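Local coordinates for protein predicted zincin-like metalloprotease (Acidothermus cellulolyticus 11B, PDB 3E11) that is of unknown function but is predicted to be a zincin-like metalloprotease and can bind calcium, at residues A[74-79]-A[84-89]. Residues are numbered along the deposited sequence; the frame is centred on the assembly and turned at random.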
# COMPACT_ATOMS: atom_id res chain seq x y z
N ASN A 74 -1.30 11.05 5.94
CA ASN A 74 -1.20 11.68 7.27
C ASN A 74 -0.77 10.69 8.35
O ASN A 74 0.12 10.98 9.18
CB ASN A 74 -2.50 12.37 7.65
CG ASN A 74 -2.78 13.57 6.82
OD1 ASN A 74 -1.95 13.99 6.01
ND2 ASN A 74 -3.94 14.17 7.02
N THR A 75 -1.39 9.51 8.35
CA THR A 75 -1.23 8.56 9.46
C THR A 75 0.14 7.90 9.34
O THR A 75 0.79 7.66 10.35
CB THR A 75 -2.37 7.52 9.54
OG1 THR A 75 -2.59 6.97 8.26
CG2 THR A 75 -3.65 8.15 10.03
N ILE A 76 0.61 7.67 8.12
CA ILE A 76 1.96 7.16 7.84
C ILE A 76 3.02 8.16 8.29
O ILE A 76 3.99 7.80 8.97
CB ILE A 76 2.17 6.88 6.31
CG1 ILE A 76 1.38 5.64 5.85
CG2 ILE A 76 3.66 6.73 5.96
CD1 ILE A 76 2.11 4.29 6.04
N CYS A 77 2.85 9.41 7.89
CA CYS A 77 3.88 10.42 8.18
C CYS A 77 4.03 10.68 9.65
O CYS A 77 5.12 10.87 10.12
CB CYS A 77 3.65 11.73 7.44
SG CYS A 77 4.00 11.57 5.64
N ALA A 78 2.93 10.63 10.38
CA ALA A 78 2.93 10.84 11.83
C ALA A 78 3.84 9.86 12.56
O ALA A 78 4.29 10.15 13.65
CB ALA A 78 1.55 10.73 12.39
N LEU A 79 4.05 8.68 11.97
CA LEU A 79 4.92 7.66 12.54
C LEU A 79 6.41 7.76 12.12
O LEU A 79 7.24 6.94 12.58
CB LEU A 79 4.39 6.28 12.10
CG LEU A 79 3.07 5.82 12.69
CD1 LEU A 79 2.65 4.51 11.98
CD2 LEU A 79 3.20 5.65 14.15
N SER A 84 13.10 8.06 4.36
CA SER A 84 13.39 6.62 4.35
C SER A 84 12.45 5.85 5.26
O SER A 84 11.98 4.76 4.88
CB SER A 84 14.84 6.35 4.72
OG SER A 84 15.72 7.01 3.83
N GLU A 85 12.14 6.40 6.45
CA GLU A 85 11.17 5.75 7.35
C GLU A 85 9.81 5.69 6.68
O GLU A 85 9.10 4.69 6.79
CB GLU A 85 11.08 6.44 8.71
CG GLU A 85 12.33 6.22 9.54
CD GLU A 85 12.24 6.77 10.96
OE1 GLU A 85 11.24 7.39 11.34
OE2 GLU A 85 13.22 6.55 11.70
N VAL A 86 9.44 6.75 5.97
CA VAL A 86 8.17 6.78 5.22
C VAL A 86 8.14 5.66 4.16
O VAL A 86 7.17 4.91 4.07
CB VAL A 86 7.88 8.15 4.53
CG1 VAL A 86 6.64 8.05 3.64
CG2 VAL A 86 7.64 9.22 5.56
N ILE A 87 9.20 5.56 3.38
CA ILE A 87 9.32 4.50 2.37
C ILE A 87 9.09 3.13 3.00
O ILE A 87 8.27 2.30 2.51
CB ILE A 87 10.70 4.53 1.64
CG1 ILE A 87 10.80 5.77 0.72
CG2 ILE A 87 10.87 3.29 0.80
CD1 ILE A 87 12.21 6.16 0.31
N ASP A 88 9.80 2.89 4.10
CA ASP A 88 9.73 1.61 4.83
C ASP A 88 8.32 1.32 5.34
O ASP A 88 7.81 0.21 5.21
CB ASP A 88 10.69 1.60 6.00
CG ASP A 88 12.11 1.45 5.55
OD1 ASP A 88 12.31 1.12 4.39
OD2 ASP A 88 13.03 1.69 6.35
N GLU A 89 7.71 2.35 5.91
CA GLU A 89 6.39 2.23 6.45
C GLU A 89 5.36 1.99 5.37
O GLU A 89 4.44 1.19 5.54
CB GLU A 89 6.05 3.47 7.27
CG GLU A 89 4.97 3.25 8.29
CD GLU A 89 5.32 2.15 9.29
OE1 GLU A 89 6.47 2.07 9.72
OE2 GLU A 89 4.45 1.36 9.61
O HOH W 1 9.90 7.22 13.57
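Ile76, in the conformer described here, sends its two branches onto successive turns of the facing helix, where they meet Val86 and Glu89. With CG1 beside the backbone N (chi1 -72°), CG2 of Ile76 is left anti to it and lies 4.0 Å from CG1 of Val86. The other branch runs on to CD1, which packs against the aliphatic part of Glu89, 3.8 Å from CG, and comes about as near to the carbonyl oxygen of that residue; a second conformer is modelled, so the place of this branch is less certain. Cys77 starts out facing away from the partner helix, yet its SG comes to 4.3 Å from CG2 of Val86, a looser apolar contact. Thus the two methyls of Val86 are divided between Ile76 and Cys77. Phe10 of helix 7-19 touches both Val86 and Cys77, and Val90 and Thr93 of helix 83-101 also touch Ile76.

The short helix 73-78 follows directly on strand 67-72 and turns back through a tight connection into helix 83-101. The N-to-C directions of segments 74-78 and 84-89 differ by 125°, closer to antiparallel than to parallel. Their axes approach to 9.6 Å. Further along, helix 83-101 carries an HExxH sequence (His96, Glu97, His100), consistent with the active-site helix of zincins; no metal is bound to it here.

Toward solvent the contact opens out. The chain of Glu89 bends at chi2 (59°), bringing OE2 to 4.3 Å from CD1 of Leu79, a distant approach. Beyond it, a water donates to Leu79 O at 2.9 Å. The same water donates to Glu85 OE1 at 2.6 Å, bridging the segments, while OE1 also accepts from Glu81 N in the connecting turn.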